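Local structure of LPXTG-motif cell wall anchor domain protein (Mobiluncus mulieris, 5U6F) at residues Lys30-Leu35 and Val94-Met99; Lys78-Val83 and Glu90-Tyr95. The protein is of unknown molecular function but is probably a cell-wall-anchored bacterial surface protein, here represented by a T-Q ester bond containing domain followed by a DUF5979 domain. All coordinates share one frame; numbering follows the deposited sequence.

Interaction 1. Residues Lys30-Leu35 and Val94-Met99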
ATOM      1  N   LYS A  30      -3.481   6.029  14.879  1.00 17.92           N
ATOM      2  CA  LYS A  30      -3.471   6.576  16.237  1.00 17.56           C
ATOM      3  C   LYS A  30      -2.685   7.880  16.206  1.00 16.12           C
ATOM      4  O   LYS A  30      -1.506   7.902  15.846  1.00 15.73           O
ATOM      5  CB  LYS A  30      -2.837   5.603  17.245  1.00 17.82           C
ATOM      6  CG  LYS A  30      -2.820   6.116  18.691  1.00 18.76           C
ATOM      7  CD  LYS A  30      -2.086   5.178  19.652  1.00 19.44           C
ATOM      8  CE  LYS A  30      -2.771   3.838  19.830  1.00 20.63           C
ATOM      9  NZ  LYS A  30      -4.122   3.976  20.413  1.00 21.47           N
ATOM     10  N   ASP A  31      -3.358   8.965  16.569  1.00 14.85           N
ATOM     11  CA  ASP A  31      -2.778  10.305  16.559  1.00 14.61           C
ATOM     12  C   ASP A  31      -2.608  10.695  18.027  1.00 14.32           C
ATOM     13  O   ASP A  31      -3.557  11.124  18.673  1.00 13.75           O
ATOM     14  CB  ASP A  31      -3.727  11.217  15.769  1.00 14.96           C
ATOM     15  CG  ASP A  31      -3.378  12.687  15.837  1.00 15.12           C
ATOM     16  OD1 ASP A  31      -2.278  13.081  16.270  1.00 14.74           O
ATOM     17  OD2 ASP A  31      -4.259  13.468  15.393  1.00 14.84           O
ATOM     18  N   THR A  32      -1.405  10.474  18.556  1.00 14.08           N
ATOM     19  CA  THR A  32      -1.100  10.819  19.941  1.00 13.38           C
ATOM     20  C   THR A  32      -0.797  12.310  19.968  1.00 12.89           C
ATOM     21  O   THR A  32       0.187  12.750  19.377  1.00 12.83           O
ATOM     22  CB  THR A  32       0.079   9.998  20.485  1.00 14.18           C
ATOM     23  OG1 THR A  32      -0.262   8.611  20.400  1.00 14.53           O
ATOM     24  CG2 THR A  32       0.378  10.364  21.940  1.00 14.05           C
ATOM     25  N   VAL A  33      -1.621  13.065  20.684  1.00 12.15           N
ATOM     26  CA  VAL A  33      -1.533  14.517  20.705  1.00 12.09           C
ATOM     27  C   VAL A  33      -0.991  14.981  22.042  1.00 11.86           C
ATOM     28  O   VAL A  33      -1.606  14.723  23.073  1.00 12.53           O
ATOM     29  CB  VAL A  33      -2.912  15.151  20.476  1.00 11.99           C
ATOM     30  CG1 VAL A  33      -2.799  16.680  20.412  1.00 11.85           C
ATOM     31  CG2 VAL A  33      -3.535  14.586  19.202  1.00 12.25           C
ATOM     32  N   ARG A  34       0.146  15.679  22.011  1.00 11.80           N
ATOM     33  CA  ARG A  34       0.729  16.265  23.215  1.00 12.28           C
ATOM     34  C   ARG A  34       0.458  17.765  23.205  1.00 12.17           C
ATOM     35  O   ARG A  34       0.557  18.410  22.155  1.00 11.92           O
ATOM     36  CB  ARG A  34       2.208  15.937  23.322  1.00 13.23           C
ATOM     37  CG  ARG A  34       2.403  14.493  23.767  1.00 14.19           C
ATOM     38  CD  ARG A  34       3.824  14.016  23.585  1.00 14.88           C
ATOM     39  NE  ARG A  34       4.778  14.449  24.608  1.00 15.74           N
ATOM     40  CZ  ARG A  34       5.017  13.825  25.771  1.00 15.18           C
ATOM     41  NH1 ARG A  34       4.271  12.805  26.186  1.00 15.02           N
ATOM     42  NH2 ARG A  34       5.967  14.283  26.566  1.00 15.32           N
ATOM     43  N   LEU A  35       0.032  18.268  24.359  1.00 11.85           N
ATOM     44  CA  LEU A  35      -0.393  19.641  24.557  1.00 12.23           C
ATOM     45  C   LEU A  35       0.596  20.297  25.493  1.00 12.45           C
ATOM     46  O   LEU A  35       0.872  19.756  26.573  1.00 11.68           O
ATOM     47  CB  LEU A  35      -1.783  19.676  25.178  1.00 12.63           C
ATOM     48  CG  LEU A  35      -2.846  18.913  24.385  1.00 13.22           C
ATOM     49  CD1 LEU A  35      -4.129  18.847  25.191  1.00 14.08           C
ATOM     50  CD2 LEU A  35      -3.096  19.548  23.025  1.00 13.87           C
ATOM     51  N   VAL A  94       3.253  19.495  30.131  1.00 11.74           N
ATOM     52  CA  VAL A  94       2.907  18.574  29.061  1.00 11.43           C
ATOM     53  C   VAL A  94       1.740  17.681  29.460  1.00 11.43           C
ATOM     54  O   VAL A  94       1.722  17.121  30.554  1.00 11.50           O
ATOM     55  CB  VAL A  94       4.097  17.690  28.657  1.00 11.67           C
ATOM     56  CG1 VAL A  94       3.775  16.867  27.412  1.00 11.95           C
ATOM     57  CG2 VAL A  94       5.345  18.549  28.436  1.00 11.70           C
ATOM     58  N   TYR A  95       0.774  17.583  28.558  1.00 11.64           N
ATOM     59  CA  TYR A  95      -0.388  16.716  28.730  1.00 12.08           C
ATOM     60  C   TYR A  95      -0.551  15.950  27.434  1.00 12.82           C
ATOM     61  O   TYR A  95      -0.164  16.434  26.365  1.00 13.41           O
ATOM     62  CB  TYR A  95      -1.650  17.525  29.045  1.00 12.25           C
ATOM     63  CG  TYR A  95      -1.505  18.356  30.293  1.00 12.34           C
ATOM     64  CD1 TYR A  95      -0.937  19.631  30.237  1.00 12.28           C
ATOM     65  CD2 TYR A  95      -1.856  17.845  31.547  1.00 12.66           C
ATOM     66  CE1 TYR A  95      -0.777  20.396  31.367  1.00 12.88           C
ATOM     67  CE2 TYR A  95      -1.694  18.608  32.695  1.00 12.51           C
ATOM     68  CZ  TYR A  95      -1.148  19.886  32.602  1.00 13.09           C
ATOM     69  OH  TYR A  95      -0.969  20.663  33.735  1.00 14.09           O
ATOM     70  N   GLU A  96      -1.116  14.759  27.518  1.00 12.57           N
ATOM     71  CA  GLU A  96      -1.241  13.908  26.350  1.00 12.68           C
ATOM     72  C   GLU A  96      -2.651  13.356  26.244  1.00 13.12           C
ATOM     73  O   GLU A  96      -3.250  12.980  27.256  1.00 14.19           O
ATOM     74  CB  GLU A  96      -0.236  12.770  26.409  1.00 13.13           C
ATOM     75  CG  GLU A  96      -0.148  11.943  25.146  1.00 13.69           C
ATOM     76  CD  GLU A  96       0.892  10.858  25.280  1.00 14.19           C
ATOM     77  OE1 GLU A  96       2.092  11.190  25.256  1.00 14.20           O
ATOM     78  OE2 GLU A  96       0.510   9.685  25.404  1.00 15.28           O
ATOM     79  N   THR A  97      -3.162  13.348  25.014  1.00 12.93           N
ATOM     80  CA  THR A  97      -4.456  12.780  24.680  1.00 13.89           C
ATOM     81  C   THR A  97      -4.314  12.090  23.325  1.00 14.37           C
ATOM     82  O   THR A  97      -3.219  12.025  22.751  1.00 14.08           O
ATOM     83  CB  THR A  97      -5.594  13.851  24.692  1.00 14.34           C
ATOM     84  OG1 THR A  97      -6.876  13.206  24.647  1.00 15.49           O
ATOM     85  CG2 THR A  97      -5.495  14.839  23.553  1.00 14.66           C
ATOM     86  N   GLU A  98      -5.415  11.540  22.831  1.00 15.73           N
ATOM     87  CA  GLU A  98      -5.386  10.694  21.649  1.00 17.29           C
ATOM     88  C   GLU A  98      -6.623  10.915  20.797  1.00 16.43           C
ATOM     89  O   GLU A  98      -7.713  11.099  21.325  1.00 16.01           O
ATOM     90  CB  GLU A  98      -5.320   9.251  22.149  1.00 19.51           C
ATOM     91  CG  GLU A  98      -5.634   8.147  21.174  1.00 21.47           C
ATOM     92  CD  GLU A  98      -5.444   6.808  21.842  1.00 22.73           C
ATOM     93  OE1 GLU A  98      -4.284   6.388  21.979  1.00 21.78           O
ATOM     94  OE2 GLU A  98      -6.450   6.191  22.244  1.00 24.53           O
ATOM     95  N   MET A  99      -6.454  10.881  19.479  1.00 17.14           N
ATOM     96  CA  MET A  99      -7.589  10.796  18.565  1.00 17.53           C
ATOM     97  C   MET A  99      -7.275   9.808  17.455  1.00 18.07           C
ATOM     98  O   MET A  99      -6.116   9.554  17.138  1.00 17.00           O
ATOM     99  CB  MET A  99      -7.983  12.171  17.993  1.00 17.97           C
ATOM    100  CG  MET A  99      -6.858  12.982  17.371  1.00 18.09           C
ATOM    101  SD  MET A  99      -7.418  14.414  16.396  1.00 18.42           S
ATOM    102  CE  MET A  99      -8.646  15.119  17.477  1.00 18.76           C
TER
HETATM  103  O   HOH W   1      -2.023   7.898  22.284  1.00 19.74           O
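D31, V33 and L35 face M99, T97 and Y95 in three antiparallel hydrogen-bonded pairs, each closed by two N-H...O bonds, and the strand directions of 30-35 and 94-99 differ by 155°. The shortest of the six backbone bonds runs from L35 N to Y95 O, 2.7 Å. T32 with E98 and R34 with E96 form the intervening non-hydrogen-bonded pairs. On their face, R34 NH1 donates to E96 OE1 in a 2.9 Å salt bridge, in the guanidinium plane and nearly in line with the C-O bond, although the two planar groups are turned 59° apart. V94 CG1 lies over one guanidinium face, 3.5 Å from R34 NH2, while NE salt-bridges E84 and NH2 reaches P79 O. A leucine in place of R34 would probably leave E96 and E84 without their cationic mate and P79 O without this donor. This three-stranded antiparallel sheet, 26-36 between 4-10 and 94-104, probably belongs to an immunoglobulin-like sandwich, as in E-set domains. K30 bends at chi3 (-66°) and chi4, bringing NZ above the carboxylate plane of E98 in a salt bridge, 2.9 Å from OE1. A water links that same oxygen to T32 OG1, and the T32 methyl CG2 rests 3.4 Å from E96 CD. On the inner face, D31 OD2 lies beside M99 CG at 3.3 Å. V33 CG2 also packs on M99 CG, and strands 43-52 and 118-127 cover this side.

Interaction 2. Residues Lys78-Val83 and Glu90-Tyr95; sequences KPATEV and EDVKVY
K78 N donates to V94 O at 3.0 Å, the one hydrogen bond between 78-83 and 90-95. The N-H points fairly straight at the oxygen (158°) but comes from above the carbonyl plane, so the lone-pair directions are not used. Two residues on, A80 turns its methyl to the other segment: CB sits 3.8 Å from V94 CG2 and 3.9 Å from V92 CG1, touching one branch of each valine. V94 places its CG2 for this by setting it anti to the carbonyl carbon, and V94 CB comes within 3.6 Å of K78 O. V92 offers CG1 from between its own backbone N and carbonyl carbon (chi1 64°), and its side chain also packs on N37 and Y36. Helix 82-88 starts within 78-83 and fills most of the link to 90-95. T81 is its N-cap: OG1 caps a backbone N in the first turn, and E84 OE1 accepts a bond from T81 N, the reciprocal pattern of a capping box. K85 also packs on A80 and E84 on V94, so the helix leans on the methyl cluster. With one main-chain bond and three small apolar groups, the contact rests on ordinary methyl packing over a small area, without charge pairing.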
ATOM      1  N   LYS A  78       2.185  14.257  31.442  1.00 12.25           N
ATOM      2  CA  LYS A  78       3.285  13.414  31.028  1.00 12.90           C
ATOM      3  C   LYS A  78       4.594  14.131  31.277  1.00 13.11           C
ATOM      4  O   LYS A  78       4.628  15.363  31.289  1.00 13.03           O
ATOM      5  CB  LYS A  78       3.191  13.100  29.529  1.00 12.75           C
ATOM      6  CG  LYS A  78       2.056  12.174  29.132  1.00 13.07           C
ATOM      7  CD  LYS A  78       2.259  10.780  29.692  1.00 13.67           C
ATOM      8  CE  LYS A  78       1.416   9.764  28.942  1.00 14.38           C
ATOM      9  NZ  LYS A  78       1.609   8.374  29.432  1.00 15.24           N
ATOM     10  N   PRO A  79       5.688  13.367  31.459  1.00 13.20           N
ATOM     11  CA  PRO A  79       6.996  13.993  31.563  1.00 13.75           C
ATOM     12  C   PRO A  79       7.412  14.615  30.240  1.00 14.00           C
ATOM     13  O   PRO A  79       7.070  14.093  29.172  1.00 15.52           O
ATOM     14  CB  PRO A  79       7.915  12.826  31.954  1.00 13.47           C
ATOM     15  CG  PRO A  79       7.231  11.630  31.428  1.00 13.39           C
ATOM     16  CD  PRO A  79       5.774  11.899  31.584  1.00 13.18           C
ATOM     17  N   ALA A  80       8.111  15.743  30.325  1.00 15.23           N
ATOM     18  CA  ALA A  80       8.622  16.447  29.155  1.00 15.79           C
ATOM     19  C   ALA A  80       9.887  15.757  28.634  1.00 16.86           C
ATOM     20  O   ALA A  80      10.688  15.250  29.418  1.00 18.37           O
ATOM     21  CB  ALA A  80       8.923  17.893  29.513  1.00 15.99           C
ATOM     22  N   THR A  81      10.051  15.726  27.316  1.00 17.41           N
ATOM     23  CA  THR A  81      11.312  15.281  26.714  1.00 18.11           C
ATOM     24  C   THR A  81      12.279  16.442  26.660  1.00 19.74           C
ATOM     25  O   THR A  81      11.882  17.600  26.756  1.00 20.01           O
ATOM     26  CB  THR A  81      11.131  14.763  25.278  1.00 18.30           C
ATOM     27  OG1 THR A  81      10.750  15.849  24.426  1.00 18.70           O
ATOM     28  CG2 THR A  81      10.108  13.665  25.226  1.00 18.05           C
ATOM     29  N   GLU A  82      13.557  16.131  26.456  1.00 22.33           N
ATOM     30  CA  GLU A  82      14.553  17.180  26.288  1.00 24.51           C
ATOM     31  C   GLU A  82      14.271  18.010  25.040  1.00 23.79           C
ATOM     32  O   GLU A  82      14.414  19.224  25.065  1.00 24.52           O
ATOM     33  CB  GLU A  82      15.983  16.614  26.273  1.00 26.13           C
ATOM     34  CG  GLU A  82      16.611  16.507  27.659  1.00 27.92           C
ATOM     35  CD  GLU A  82      16.754  17.849  28.370  1.00 28.65           C
ATOM     36  OE1 GLU A  82      16.826  18.907  27.705  1.00 31.10           O
ATOM     37  OE2 GLU A  82      16.780  17.843  29.613  1.00 31.97           O
ATOM     38  N   VAL A  83      13.827  17.353  23.972  1.00 24.57           N
ATOM     39  CA  VAL A  83      13.397  18.053  22.752  1.00 25.33           C
ATOM     40  C   VAL A  83      12.287  19.078  23.051  1.00 23.75           C
ATOM     41  O   VAL A  83      12.357  20.219  22.608  1.00 23.76           O
ATOM     42  CB  VAL A  83      12.964  17.054  21.643  1.00 26.09           C
ATOM     43  CG1 VAL A  83      12.242  17.752  20.500  1.00 26.64           C
ATOM     44  CG2 VAL A  83      14.177  16.307  21.100  1.00 26.76           C
ATOM     45  N   GLU A  90      12.455  24.961  29.675  1.00 22.34           N
ATOM     46  CA  GLU A  90      12.700  23.957  30.720  1.00 21.07           C
ATOM     47  C   GLU A  90      11.453  23.574  31.524  1.00 19.61           C
ATOM     48  O   GLU A  90      11.291  22.412  31.879  1.00 19.45           O
ATOM     49  CB  GLU A  90      13.777  24.439  31.700  1.00 21.79           C
ATOM     50  N   ASP A  91      10.593  24.557  31.798  1.00 18.84           N
ATOM     51  CA  ASP A  91       9.408  24.375  32.652  1.00 17.97           C
ATOM     52  C   ASP A  91       8.120  24.032  31.895  1.00 16.16           C
ATOM     53  O   ASP A  91       7.039  24.148  32.460  1.00 14.86           O
ATOM     54  CB  ASP A  91       9.188  25.613  33.539  1.00 18.70           C
ATOM     55  CG  ASP A  91       8.872  26.878  32.748  1.00 20.00           C
ATOM     56  OD1 ASP A  91       9.055  26.903  31.509  1.00 21.25           O
ATOM     57  OD2 ASP A  91       8.457  27.860  33.403  1.00 21.83           O
ATOM     58  N   VAL A  92       8.226  23.611  30.641  1.00 14.84           N
ATOM     59  CA  VAL A  92       7.042  23.297  29.845  1.00 13.76           C
ATOM     60  C   VAL A  92       6.150  22.262  30.537  1.00 13.05           C
ATOM     61  O   VAL A  92       6.641  21.247  31.048  1.00 11.71           O
ATOM     62  CB  VAL A  92       7.400  22.828  28.415  1.00 14.35           C
ATOM     63  CG1 VAL A  92       8.176  21.519  28.404  1.00 14.33           C
ATOM     64  CG2 VAL A  92       6.140  22.723  27.563  1.00 13.86           C
ATOM     65  N   LYS A  93       4.853  22.545  30.581  1.00 12.61           N
ATOM     66  CA  LYS A  93       3.861  21.620  31.103  1.00 13.16           C
ATOM     67  C   LYS A  93       3.345  20.808  29.936  1.00 12.36           C
ATOM     68  O   LYS A  93       3.026  21.359  28.874  1.00 12.40           O
ATOM     69  CB  LYS A  93       2.715  22.376  31.776  1.00 14.40           C
ATOM     70  CG  LYS A  93       3.152  23.152  33.013  1.00 15.97           C
ATOM     71  CD  LYS A  93       1.973  23.623  33.852  1.00 18.15           C
ATOM     72  CE  LYS A  93       2.441  24.245  35.160  1.00 19.98           C
ATOM     73  NZ  LYS A  93       1.299  24.616  36.047  1.00 21.52           N
ATOM     74  N   VAL A  94       3.253  19.495  30.131  1.00 11.74           N
ATOM     75  CA  VAL A  94       2.907  18.574  29.061  1.00 11.43           C
ATOM     76  C   VAL A  94       1.740  17.681  29.460  1.00 11.43           C
ATOM     77  O   VAL A  94       1.722  17.121  30.554  1.00 11.50           O
ATOM     78  CB  VAL A  94       4.097  17.690  28.657  1.00 11.67           C
ATOM     79  CG1 VAL A  94       3.775  16.867  27.412  1.00 11.95           C
ATOM     80  CG2 VAL A  94       5.345  18.549  28.436  1.00 11.70           C
ATOM     81  N   TYR A  95       0.774  17.583  28.558  1.00 11.64           N
ATOM     82  CA  TYR A  95      -0.388  16.716  28.730  1.00 12.08           C
ATOM     83  C   TYR A  95      -0.551  15.950  27.434  1.00 12.82           C
ATOM     84  O   TYR A  95      -0.164  16.434  26.365  1.00 13.41           O
ATOM     85  CB  TYR A  95      -1.650  17.525  29.045  1.00 12.25           C
ATOM     86  CG  TYR A  95      -1.505  18.356  30.293  1.00 12.34           C
ATOM     87  CD1 TYR A  95      -0.937  19.631  30.237  1.00 12.28           C
ATOM     88  CD2 TYR A  95      -1.856  17.845  31.547  1.00 12.66           C
ATOM     89  CE1 TYR A  95      -0.777  20.396  31.367  1.00 12.88           C
ATOM     90  CE2 TYR A  95      -1.694  18.608  32.695  1.00 12.51           C
ATOM     91  CZ  TYR A  95      -1.148  19.886  32.602  1.00 13.09           C
ATOM     92  OH  TYR A  95      -0.969  20.663  33.735  1.00 14.09           O
TER

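From the N terminus, after strands 4-10 and 16-18, the chain enters strand 26-36, then passes through strands 43-52 and 64-71 before reaching 78-83, helix 82-88 and the return through 90-95 into strand 94-104. Interaction 2 closes a short helical excursion, its two segments seven residues apart at their nearest ends, and nests inside the longer loop closed by interaction 1. Both end on the same run of chain and share V94 and Y95. The contacts, with centres about 13 Å apart, also touch: K78 packs by CB on R34 and by CG on E96. Together they join the helix-bearing excursion at one end of the domain to the three-stranded sheet, with strand 94-104 common to both.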